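PDB 4HB9: similarities with probable monooxygenase from Photorhabdus luminescens, which binds FAD and probably works as a flavin-dependent monooxygenase of the aromatic-ring-hydroxylase-like kind. Local coordinates for residues S108-E113 with A238-F243; I187-L192 with W225-N230; M302-P307 with Y369-V374; T312-G317 with D361-M366. All blocks are in the same frame, centred on the assembly; numbering follows the deposited sequence.

Contact 1: S108-E113 with A238-F243; sequences SISRTE and AEIDNF. With FAD (flavin-adenine dinucleotide), chain B.
Strand 106-110 runs out at Ser110 and turns directly into helix 111-119, and residues 238-243, entering strand 240-251, pass at some distance: the CA atoms of Ser110 and Ile240 are 7.6 Å apart. The Ile240 side chain fills the gap. Its CG1 branch, anti to the carbonyl carbon, meets the Glu113 carboxylate tip to tip, with CG1 3.6 Å from Glu113 CD, while CD1 goes on to lie 3.7 Å from Ser110 OG and to brush Thr112 CG2. The two polar groups that Ile240 covers belong to a capping box. Glu113 N donates to Ser110 OG at 3.0 Å, and in return Glu113 OE1 accepts a weak bond from Ser110 N at 3.4 Å. Ser110 OG, held between backbone N and carbonyl carbon (chi1 64°), adds a bond of 2.6 Å to the anti lone pair of Glu113 OE1. Arg111 reaches the other way in extended form: its NH1 bonds FAD O4' at 2.8 Å, nearly straight at 173°, and its NH2 bonds FAD O1A at 2.9 Å. The capping box closes the helix N-terminus next to Arg111, whose positive charge would be expected to offset part of the phosphate's negative one.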
# COMPACT_ATOMS: atom_id res chain seq x y z
N SER A 108 -10.61 1.36 8.80
CA SER A 108 -10.15 0.05 8.40
C SER A 108 -11.08 -0.49 7.33
O SER A 108 -12.29 -0.44 7.48
CB SER A 108 -10.08 -0.86 9.63
OG SER A 108 -9.75 -2.18 9.26
N ILE A 109 -10.52 -0.93 6.21
CA ILE A 109 -11.30 -1.48 5.11
C ILE A 109 -10.49 -2.60 4.44
O ILE A 109 -9.27 -2.64 4.55
CB ILE A 109 -11.69 -0.36 4.12
CG1 ILE A 109 -12.72 -0.86 3.08
CG2 ILE A 109 -10.43 0.28 3.54
CD1 ILE A 109 -13.37 0.23 2.24
N SER A 110 -11.16 -3.53 3.76
CA SER A 110 -10.41 -4.54 3.03
C SER A 110 -9.86 -3.88 1.77
O SER A 110 -10.46 -2.95 1.24
CB SER A 110 -11.27 -5.75 2.65
OG SER A 110 -12.30 -5.37 1.76
N ARG A 111 -8.72 -4.37 1.31
CA ARG A 111 -8.21 -3.93 0.00
C ARG A 111 -9.22 -4.20 -1.10
O ARG A 111 -9.45 -3.34 -1.97
CB ARG A 111 -6.87 -4.54 -0.34
CG ARG A 111 -6.40 -4.03 -1.70
CD ARG A 111 -4.97 -4.37 -2.05
NE ARG A 111 -4.63 -3.78 -3.35
CZ ARG A 111 -3.79 -2.76 -3.54
NH1 ARG A 111 -3.17 -2.19 -2.53
NH2 ARG A 111 -3.60 -2.29 -4.77
N THR A 112 -9.86 -5.36 -1.07
CA THR A 112 -10.83 -5.70 -2.13
C THR A 112 -12.01 -4.70 -2.18
O THR A 112 -12.34 -4.20 -3.24
CB THR A 112 -11.32 -7.16 -2.10
OG1 THR A 112 -12.25 -7.37 -3.18
CG2 THR A 112 -12.02 -7.50 -0.79
N GLU A 113 -12.59 -4.35 -1.03
CA GLU A 113 -13.67 -3.37 -1.03
C GLU A 113 -13.21 -1.99 -1.48
O GLU A 113 -13.93 -1.32 -2.19
CB GLU A 113 -14.32 -3.23 0.35
CG GLU A 113 -15.17 -4.43 0.80
CD GLU A 113 -15.39 -4.38 2.32
OE1 GLU A 113 -14.39 -4.44 3.08
OE2 GLU A 113 -16.55 -4.13 2.74
N ALA A 238 -17.30 -11.08 -2.20
CA ALA A 238 -16.36 -11.34 -1.11
C ALA A 238 -17.13 -11.32 0.20
O ALA A 238 -18.00 -10.48 0.40
CB ALA A 238 -15.24 -10.29 -1.09
N GLU A 239 -16.80 -12.26 1.08
CA GLU A 239 -17.35 -12.29 2.43
C GLU A 239 -16.33 -11.66 3.40
O GLU A 239 -15.29 -12.24 3.69
CB GLU A 239 -17.65 -13.74 2.85
CG GLU A 239 -18.19 -13.88 4.25
CD GLU A 239 -18.34 -15.34 4.68
OE1 GLU A 239 -18.12 -16.25 3.85
OE2 GLU A 239 -18.69 -15.55 5.85
N ILE A 240 -16.65 -10.48 3.91
CA ILE A 240 -15.66 -9.72 4.69
C ILE A 240 -15.81 -10.04 6.18
O ILE A 240 -16.92 -10.03 6.71
CB ILE A 240 -15.80 -8.22 4.46
CG1 ILE A 240 -15.75 -7.91 2.95
CG2 ILE A 240 -14.73 -7.46 5.24
CD1 ILE A 240 -14.46 -8.30 2.25
N ASP A 241 -14.69 -10.34 6.83
CA ASP A 241 -14.69 -10.58 8.27
C ASP A 241 -13.47 -9.91 8.89
O ASP A 241 -12.58 -9.39 8.18
CB ASP A 241 -14.70 -12.08 8.55
CG ASP A 241 -15.31 -12.45 9.93
OD1 ASP A 241 -15.69 -11.58 10.75
OD2 ASP A 241 -15.34 -13.67 10.20
N ASN A 242 -13.46 -9.91 10.22
CA ASN A 242 -12.34 -9.44 11.01
C ASN A 242 -11.27 -10.52 11.12
O ASN A 242 -11.56 -11.70 11.37
CB ASN A 242 -12.82 -9.07 12.43
CG ASN A 242 -13.94 -8.04 12.43
OD1 ASN A 242 -15.06 -8.32 12.87
ND2 ASN A 242 -13.65 -6.86 11.94
N PHE A 243 -10.02 -10.08 10.91
CA PHE A 243 -8.86 -10.94 11.04
C PHE A 243 -7.89 -10.27 11.99
O PHE A 243 -7.68 -9.05 11.90
CB PHE A 243 -8.17 -11.12 9.68
CG PHE A 243 -8.86 -12.10 8.78
CD1 PHE A 243 -8.41 -13.40 8.66
CD2 PHE A 243 -9.98 -11.71 8.06
CE1 PHE A 243 -9.06 -14.32 7.86
CE2 PHE A 243 -10.66 -12.64 7.28
CZ PHE A 243 -10.18 -13.93 7.16
PA FAD B . -0.76 -0.33 -6.50
O1A FAD B . -1.99 -0.09 -5.67
O2A FAD B . 0.16 -1.50 -6.35
O5B FAD B . -1.17 -0.21 -8.04
C5B FAD B . -0.25 -0.41 -9.09
C4B FAD B . -1.09 -0.77 -10.29
O4B FAD B . -0.27 -0.70 -11.47
C3B FAD B . -1.69 -2.19 -10.22
O3B FAD B . -3.07 -2.20 -10.59
C2B FAD B . -0.83 -2.95 -11.22
O2B FAD B . -1.44 -4.06 -11.83
C1B FAD B . -0.53 -1.85 -12.25
N9A FAD B . 0.65 -2.06 -13.09
C8A FAD B . 1.89 -2.45 -12.70
N7A FAD B . 2.76 -2.47 -13.76
C5A FAD B . 2.03 -2.09 -14.83
C6A FAD B . 2.34 -1.92 -16.27
N6A FAD B . 3.61 -2.20 -16.67
N1A FAD B . 1.35 -1.53 -17.10
C2A FAD B . 0.11 -1.26 -16.63
N3A FAD B . -0.25 -1.39 -15.34
C4A FAD B . 0.67 -1.80 -14.40
N1 FAD B . -0.97 0.99 3.03
C2 FAD B . -1.55 1.80 3.95
O2 FAD B . -1.54 3.07 3.82
N3 FAD B . -2.17 1.27 5.02
C4 FAD B . -2.21 -0.04 5.31
O4 FAD B . -2.80 -0.45 6.34
C4X FAD B . -1.56 -0.97 4.38
N5 FAD B . -1.57 -2.32 4.58
C5X FAD B . -0.95 -3.13 3.70
C6 FAD B . -0.92 -4.51 3.90
C7 FAD B . -0.30 -5.37 2.99
C7M FAD B . -0.27 -6.87 3.22
C8 FAD B . 0.37 -4.81 1.80
C8M FAD B . 1.05 -5.72 0.80
C9 FAD B . 0.35 -3.43 1.60
C9A FAD B . -0.28 -2.56 2.49
N10 FAD B . -0.29 -1.17 2.27
C10 FAD B . -0.92 -0.34 3.20
C1' FAD B . 0.39 -0.54 1.12
C2' FAD B . -0.54 -0.27 -0.06
O2' FAD B . -1.29 -1.43 -0.39
C3' FAD B . 0.30 0.15 -1.26
O3' FAD B . 1.29 1.08 -0.82
C4' FAD B . -0.58 0.83 -2.31
O4' FAD B . -1.25 -0.19 -3.03
C5' FAD B . 0.23 1.67 -3.28
O5' FAD B . -0.69 2.23 -4.20
P FAD B . -0.21 2.40 -5.72
O1P FAD B . -1.43 2.92 -6.44
O2P FAD B . 1.09 3.17 -5.75
O3P FAD B . 0.19 0.95 -6.29

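Contact 2: I187-L192 with W225-N230; sequences IGRARL and WRAPVN
Arg189 grips the carbonyl oxygen of Pro228 end-on with two hydrogen bonds, NH1 lying 2.9 Å and NH2 3.0 Å from Pro228 O. Both are bent (146° and 140°), as expected when two donors of one group share an acceptor. The oxygen sits near the guanidinium plane, but NH2 approaches within the carbonyl plane whereas NH1 comes from above it. Arg189 CG occupies the crowded position between backbone N and carbonyl carbon, and the extended chain beyond carries the charge across to the end of strand 218-228. NE pairs with Asp290 and NH1 also donates to Gly42 O, so the buried group is held from several directions. Arg191, extended too, lays one guanidinium face against Val229, whose CG2 stands 3.5 Å above the plane over its centre; its NE forms a salt bridge with Asp241. Farther along, Ile187 CG2 meets Trp225 CH2 at 3.8 Å, the two side chains crossing at about a right angle, and the indole itself touches FAD. The segments 187-191 and 225-228 cross at 79°, their axes 9.3 Å apart at closest approach. Between them in the mixed sheet runs strand 240-251, antiparallel to both, and its Phe243 makes a cation-pi contact with Arg189.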
# COMPACT_ATOMS: atom_id res chain seq x y z
N ILE A 187 4.27 -12.13 7.76
CA ILE A 187 2.95 -11.58 8.05
C ILE A 187 1.91 -12.70 7.90
O ILE A 187 1.89 -13.39 6.87
CB ILE A 187 2.59 -10.46 7.06
CG1 ILE A 187 3.68 -9.37 7.04
CG2 ILE A 187 1.22 -9.84 7.39
CD1 ILE A 187 3.45 -8.26 6.02
N GLY A 188 1.08 -12.88 8.92
CA GLY A 188 -0.03 -13.84 8.83
C GLY A 188 -1.33 -13.22 9.31
O GLY A 188 -1.33 -12.17 9.95
N ARG A 189 -2.44 -13.88 8.98
CA ARG A 189 -3.74 -13.45 9.44
C ARG A 189 -4.48 -14.62 10.02
O ARG A 189 -4.31 -15.76 9.57
CB ARG A 189 -4.55 -12.84 8.29
CG ARG A 189 -4.93 -13.83 7.19
CD ARG A 189 -5.72 -13.21 6.05
NE ARG A 189 -6.56 -14.25 5.41
CZ ARG A 189 -7.65 -14.03 4.67
NH1 ARG A 189 -8.04 -12.81 4.36
NH2 ARG A 189 -8.37 -15.07 4.22
N ALA A 190 -5.33 -14.34 10.99
CA ALA A 190 -6.19 -15.36 11.57
C ALA A 190 -7.60 -14.83 11.69
O ALA A 190 -7.82 -13.79 12.30
CB ALA A 190 -5.66 -15.75 12.93
N ARG A 191 -8.56 -15.57 11.14
CA ARG A 191 -9.96 -15.16 11.19
C ARG A 191 -10.49 -15.13 12.63
O ARG A 191 -10.30 -16.10 13.40
CB ARG A 191 -10.80 -16.10 10.35
CG ARG A 191 -12.23 -15.66 10.24
CD ARG A 191 -12.98 -16.51 9.23
NE ARG A 191 -14.36 -16.10 9.19
CZ ARG A 191 -15.34 -16.81 8.64
NH1 ARG A 191 -15.08 -17.98 8.07
NH2 ARG A 191 -16.58 -16.35 8.65
N LEU A 192 -11.14 -14.04 13.01
CA LEU A 192 -11.70 -13.92 14.35
C LEU A 192 -13.06 -14.57 14.39
O LEU A 192 -14.10 -13.90 14.36
CB LEU A 192 -11.84 -12.47 14.80
CG LEU A 192 -10.57 -11.94 15.44
CD1 LEU A 192 -10.65 -10.44 15.69
CD2 LEU A 192 -10.29 -12.68 16.76
N TRP A 225 -7.30 -6.57 10.54
CA TRP A 225 -7.72 -6.23 9.19
C TRP A 225 -9.18 -6.63 8.98
O TRP A 225 -9.66 -7.62 9.52
CB TRP A 225 -6.95 -7.03 8.17
CG TRP A 225 -5.55 -6.60 7.86
CD1 TRP A 225 -4.99 -5.37 8.00
CD2 TRP A 225 -4.53 -7.44 7.30
NE1 TRP A 225 -3.67 -5.40 7.59
CE2 TRP A 225 -3.37 -6.67 7.16
CE3 TRP A 225 -4.48 -8.79 6.93
CZ2 TRP A 225 -2.18 -7.20 6.65
CZ3 TRP A 225 -3.31 -9.30 6.40
CH2 TRP A 225 -2.19 -8.51 6.27
N ARG A 226 -9.85 -5.90 8.11
CA ARG A 226 -11.03 -6.40 7.44
C ARG A 226 -10.57 -7.01 6.12
O ARG A 226 -9.80 -6.40 5.39
CB ARG A 226 -12.05 -5.28 7.31
CG ARG A 226 -12.69 -5.10 8.69
CD ARG A 226 -13.82 -4.16 8.70
NE ARG A 226 -14.97 -4.58 7.91
CZ ARG A 226 -15.98 -5.33 8.35
NH1 ARG A 226 -15.95 -5.84 9.58
NH2 ARG A 226 -17.00 -5.58 7.55
N ALA A 227 -10.98 -8.24 5.85
CA ALA A 227 -10.47 -8.97 4.70
C ALA A 227 -11.42 -10.08 4.29
O ALA A 227 -12.23 -10.52 5.08
CB ALA A 227 -9.10 -9.54 5.03
N PRO A 228 -11.31 -10.55 3.06
CA PRO A 228 -12.18 -11.62 2.62
C PRO A 228 -11.84 -13.00 3.22
O PRO A 228 -10.68 -13.37 3.34
CB PRO A 228 -12.03 -11.61 1.10
CG PRO A 228 -10.78 -10.87 0.81
CD PRO A 228 -10.40 -10.07 2.01
N VAL A 229 -12.87 -13.74 3.59
CA VAL A 229 -12.73 -15.09 4.13
C VAL A 229 -12.14 -15.99 3.05
O VAL A 229 -11.18 -16.70 3.30
CB VAL A 229 -14.09 -15.65 4.59
CG1 VAL A 229 -13.99 -17.14 4.97
CG2 VAL A 229 -14.61 -14.85 5.75
N ASN A 230 -12.68 -15.90 1.84
CA ASN A 230 -12.26 -16.76 0.73
C ASN A 230 -11.75 -15.88 -0.39
O ASN A 230 -12.53 -15.16 -0.99
CB ASN A 230 -13.44 -17.61 0.25
CG ASN A 230 -13.06 -18.59 -0.86
OD1 ASN A 230 -11.96 -18.54 -1.40
ND2 ASN A 230 -13.98 -19.51 -1.17

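Contact 3: M302-P307 with Y369-V374; sequences MPHLLP and YANEIV
Asn371 lays its amide over one face of the His304 imidazole, the two planes only 17° apart, with ND2 3.3 Å above the ring plane and offset toward the rim. The same amide bonds Leu305 along the backbone. Asn371 OD1 accepts from Leu305 N at 2.8 Å, the N-H pointing almost straight at it (172°) and meeting an in-plane lone pair; Asn371 ND2 returns a bond of 3.2 Å to Leu305 O, again on a lone pair. With CG anti to the carbonyl carbon (chi1 -73°), the amide leaves helix 355-386 and faces the loop. A water adds to the grip, donating to Asn371 OD1 at 2.8 Å and to Pro303 O. Packing flanks the polar centre: Leu305 CD1 touches Ala370 CB at 4.3 Å, one helical turn before Val374, whose CG1 rests against Met302 O. Leu305 also leans on Ile320 of the short helix 318-321. The connection between strands 295-301 and 313-315 is in this way tied to the long helix. Two oppositely directed bonds define which end of the amide is oxygen and which is nitrogen, and so settle its flip; stacked against His304, the group has little freedom to rotate.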
# COMPACT_ATOMS: atom_id res chain seq x y z
N MSE A 302 14.96 3.26 -0.04
CA MSE A 302 15.66 4.02 -1.07
C MSE A 302 16.32 5.20 -0.45
O MSE A 302 15.93 5.66 0.62
CB MSE A 302 14.73 4.45 -2.20
CG MSE A 302 13.69 5.45 -1.74
SE MSE A 302 12.60 5.93 -3.30
CE MSE A 302 11.09 4.83 -2.72
N PRO A 303 17.37 5.69 -1.11
CA PRO A 303 17.97 6.86 -0.51
C PRO A 303 17.07 8.09 -0.65
O PRO A 303 16.03 8.06 -1.30
CB PRO A 303 19.30 7.01 -1.24
CG PRO A 303 19.22 6.17 -2.46
CD PRO A 303 18.06 5.22 -2.32
N HIS A 304 17.49 9.16 0.01
CA HIS A 304 16.83 10.45 -0.05
C HIS A 304 16.60 10.87 -1.51
O HIS A 304 17.49 10.72 -2.37
CB HIS A 304 17.73 11.44 0.70
CG HIS A 304 17.18 12.83 0.82
ND1 HIS A 304 16.50 13.26 1.94
CD2 HIS A 304 17.33 13.91 0.02
CE1 HIS A 304 16.20 14.54 1.79
NE2 HIS A 304 16.68 14.95 0.63
N LEU A 305 15.38 11.31 -1.81
CA LEU A 305 15.02 11.72 -3.17
C LEU A 305 15.48 13.13 -3.39
O LEU A 305 15.09 14.03 -2.66
CB LEU A 305 13.51 11.67 -3.39
CG LEU A 305 12.85 10.32 -3.59
CD1 LEU A 305 11.34 10.53 -3.73
CD2 LEU A 305 13.43 9.63 -4.81
N LEU A 306 16.36 13.29 -4.37
CA LEU A 306 16.91 14.60 -4.78
C LEU A 306 16.06 15.14 -5.91
O LEU A 306 15.48 14.37 -6.65
CB LEU A 306 18.32 14.43 -5.31
CG LEU A 306 19.36 13.93 -4.30
CD1 LEU A 306 20.54 13.29 -5.03
CD2 LEU A 306 19.81 15.07 -3.42
N PRO A 307 16.00 16.47 -6.06
CA PRO A 307 15.23 16.99 -7.19
C PRO A 307 15.68 16.48 -8.55
O PRO A 307 16.86 16.14 -8.76
CB PRO A 307 15.38 18.51 -7.08
CG PRO A 307 16.48 18.74 -6.10
CD PRO A 307 16.50 17.54 -5.20
N TYR A 369 7.32 15.17 1.82
CA TYR A 369 6.69 14.17 2.69
C TYR A 369 7.18 12.77 2.41
O TYR A 369 7.28 11.97 3.36
CB TYR A 369 5.16 14.28 2.77
CG TYR A 369 4.40 14.09 1.48
CD1 TYR A 369 4.24 12.84 0.89
CD2 TYR A 369 3.76 15.17 0.89
CE1 TYR A 369 3.50 12.68 -0.28
CE2 TYR A 369 3.02 15.03 -0.26
CZ TYR A 369 2.88 13.80 -0.84
OH TYR A 369 2.13 13.75 -1.98
N ALA A 370 7.53 12.45 1.16
CA ALA A 370 8.08 11.13 0.83
C ALA A 370 9.36 10.83 1.62
O ALA A 370 9.49 9.75 2.23
CB ALA A 370 8.37 11.02 -0.66
N ASN A 371 10.29 11.78 1.60
CA ASN A 371 11.55 11.61 2.33
C ASN A 371 11.31 11.46 3.83
O ASN A 371 11.94 10.63 4.50
CB ASN A 371 12.51 12.76 2.03
CG ASN A 371 13.12 12.68 0.64
OD1 ASN A 371 13.32 11.58 0.07
ND2 ASN A 371 13.43 13.84 0.07
N GLU A 372 10.41 12.26 4.38
CA GLU A 372 10.12 12.15 5.79
C GLU A 372 9.57 10.76 6.10
O GLU A 372 9.99 10.11 7.06
CB GLU A 372 9.14 13.24 6.26
CG GLU A 372 8.68 13.04 7.70
CD GLU A 372 7.86 14.21 8.26
OE1 GLU A 372 7.88 15.30 7.65
OE2 GLU A 372 7.20 14.04 9.32
N ILE A 373 8.62 10.29 5.30
CA ILE A 373 7.97 9.01 5.58
C ILE A 373 8.94 7.82 5.47
O ILE A 373 8.95 6.92 6.33
CB ILE A 373 6.74 8.82 4.67
CG1 ILE A 373 5.66 9.80 5.10
CG2 ILE A 373 6.19 7.40 4.78
CD1 ILE A 373 4.59 10.03 4.05
N VAL A 374 9.77 7.84 4.43
CA VAL A 374 10.78 6.79 4.21
C VAL A 374 11.70 6.69 5.41
O VAL A 374 12.00 5.59 5.88
CB VAL A 374 11.60 7.06 2.92
CG1 VAL A 374 12.88 6.24 2.86
CG2 VAL A 374 10.75 6.76 1.70
O HOH W 1 13.55 8.79 0.38

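Contact 4: T312-G317 with D361-M366; sequences TVTLLG and DYEQQM
A Rossmann-type parallel sheet, consistent with the FAD-binding fold, ends at strand 313-315, and helix 355-386 packs against this outermost strand. The short segments run in nearly the same direction, 25° apart, with axes 9.8 Å from each other at closest approach. Two hydrogen bonds from hydroxyl groups cross the interface. Thr314 OG1, anti to its backbone N (chi1 -166°), donates to Glu363 OE2 at 2.7 Å, meeting the anti lone pair of that oxygen as the two side chains slide past each other in opposite directions. Tyr362 sends its OH to Leu315 O, also at 2.7 Å, on a lone pair in the carbonyl plane; the carbonyl and Thr314 OG1 both lie at the edge of its ring. The buried Glu363 carboxylate has further partners: OE2 accepts from Trp308 NE1 and OE1 bonds Ser310 OG. With Thr314 OG1 and Trp308 NE1 both donating to OE2, the charged form would be expected to be stabilised. A water lies within bonding distance of both Glu363 OE2 and Val313 O. Beyond Leu316, Gly317 touches FAD and stands at the N-cap of helix 318-321, where its N bonds Asp337 OD2. The apolar pair is Leu316 CB with Tyr362 CZ, 4.4 Å apart. The rest is van der Waals contact: from the helix side, the Met366 methyl CE stops 4.1 Å from Leu315 O.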
# COMPACT_ATOMS: atom_id res chain seq x y z
N THR A 312 6.64 16.52 -18.63
CA THR A 312 5.27 16.04 -18.73
C THR A 312 5.12 14.56 -18.35
O THR A 312 4.02 14.02 -18.43
CB THR A 312 4.73 16.29 -20.14
OG1 THR A 312 5.56 15.62 -21.09
CG2 THR A 312 4.70 17.79 -20.44
N VAL A 313 6.19 13.91 -17.93
CA VAL A 313 6.12 12.56 -17.31
C VAL A 313 6.35 12.78 -15.83
O VAL A 313 7.31 13.50 -15.41
CB VAL A 313 7.24 11.62 -17.83
CG1 VAL A 313 7.20 10.27 -17.13
CG2 VAL A 313 7.16 11.42 -19.33
N THR A 314 5.49 12.17 -15.01
CA THR A 314 5.71 12.18 -13.57
C THR A 314 5.26 10.85 -12.93
O THR A 314 4.89 9.93 -13.63
CB THR A 314 5.07 13.42 -12.90
OG1 THR A 314 5.56 13.57 -11.58
CG2 THR A 314 3.58 13.37 -12.85
N LEU A 315 5.37 10.75 -11.62
CA LEU A 315 5.13 9.49 -10.91
C LEU A 315 4.29 9.72 -9.69
O LEU A 315 4.31 10.83 -9.15
CB LEU A 315 6.45 8.86 -10.46
CG LEU A 315 7.41 8.52 -11.60
CD1 LEU A 315 8.80 8.25 -11.05
CD2 LEU A 315 6.93 7.38 -12.46
N LEU A 316 3.59 8.67 -9.23
CA LEU A 316 2.95 8.73 -7.92
C LEU A 316 2.88 7.37 -7.24
O LEU A 316 3.13 6.36 -7.85
CB LEU A 316 1.58 9.42 -7.94
CG LEU A 316 0.31 8.84 -8.51
CD1 LEU A 316 -0.27 7.68 -7.69
CD2 LEU A 316 -0.70 9.96 -8.57
N GLY A 317 2.59 7.39 -5.95
CA GLY A 317 2.44 6.17 -5.18
C GLY A 317 3.74 5.43 -4.97
O GLY A 317 4.81 6.04 -4.88
N ASP A 361 5.93 21.69 -8.87
CA ASP A 361 5.38 22.02 -7.55
C ASP A 361 4.93 20.74 -6.85
O ASP A 361 5.22 20.53 -5.65
CB ASP A 361 4.18 23.00 -7.71
CG ASP A 361 3.64 23.55 -6.39
OD1 ASP A 361 4.27 23.43 -5.32
OD2 ASP A 361 2.53 24.14 -6.40
N TYR A 362 4.17 19.93 -7.59
CA TYR A 362 3.73 18.61 -7.08
C TYR A 362 4.95 17.79 -6.62
O TYR A 362 4.98 17.28 -5.51
CB TYR A 362 2.94 17.85 -8.16
CG TYR A 362 2.92 16.34 -7.91
CD1 TYR A 362 2.25 15.79 -6.82
CD2 TYR A 362 3.62 15.48 -8.74
CE1 TYR A 362 2.26 14.41 -6.58
CE2 TYR A 362 3.64 14.12 -8.52
CZ TYR A 362 2.96 13.58 -7.44
OH TYR A 362 3.00 12.22 -7.23
N GLU A 363 5.94 17.68 -7.50
CA GLU A 363 7.12 16.85 -7.24
C GLU A 363 7.91 17.32 -6.04
O GLU A 363 8.39 16.49 -5.25
CB GLU A 363 8.00 16.71 -8.49
CG GLU A 363 7.32 15.88 -9.58
CD GLU A 363 8.06 15.87 -10.88
OE1 GLU A 363 8.80 16.87 -11.12
OE2 GLU A 363 7.88 14.92 -11.70
N GLN A 364 8.03 18.63 -5.88
CA GLN A 364 8.77 19.20 -4.76
C GLN A 364 8.05 18.94 -3.42
O GLN A 364 8.66 18.52 -2.44
CB GLN A 364 9.03 20.70 -4.98
CG GLN A 364 9.98 21.32 -4.00
CD GLN A 364 11.45 20.98 -4.24
OE1 GLN A 364 11.81 20.22 -5.15
NE2 GLN A 364 12.32 21.52 -3.40
N GLN A 365 6.74 19.16 -3.39
CA GLN A 365 5.96 18.86 -2.20
C GLN A 365 5.98 17.38 -1.88
O GLN A 365 6.10 16.99 -0.72
CB GLN A 365 4.50 19.33 -2.34
CG GLN A 365 4.36 20.84 -2.42
CD GLN A 365 2.95 21.31 -2.18
OE1 GLN A 365 2.22 20.77 -1.34
NE2 GLN A 365 2.56 22.34 -2.91
N MSE A 366 5.87 16.56 -2.92
CA MSE A 366 5.79 15.12 -2.74
C MSE A 366 7.10 14.61 -2.18
O MSE A 366 7.10 13.80 -1.24
CB MSE A 366 5.44 14.46 -4.06
CG MSE A 366 5.37 12.94 -3.95
SE MSE A 366 7.11 12.14 -4.45
CE MSE A 366 6.87 12.43 -6.38
O HOH W 2 8.59 15.36 -14.23

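In the fold
Two pairs of contacts lie on opposite sides of the chain's centre. Contacts 1 and 2, with centres about 8 Å apart, share the mixed sheet: strand 240-251 enters contact 1 and runs between the two strands of contact 2, and a probable hydrogen bond from Val229 N to Glu239 O joins them. Along the chain, contact 2 is nested inside the loop closed by contact 1. Contacts 3 and 4 follow later, centres about 12 Å apart, with 4 nested inside 3; both use helix 355-386, which meets strand 313-315 through 361-366 and, further along, loop 302-307 through 369-374. Between the pairs, centres are about 31 to 34 Å apart. Each pair includes residues that touch FAD: Arg111 and Trp225 in one, Gly317 in the other.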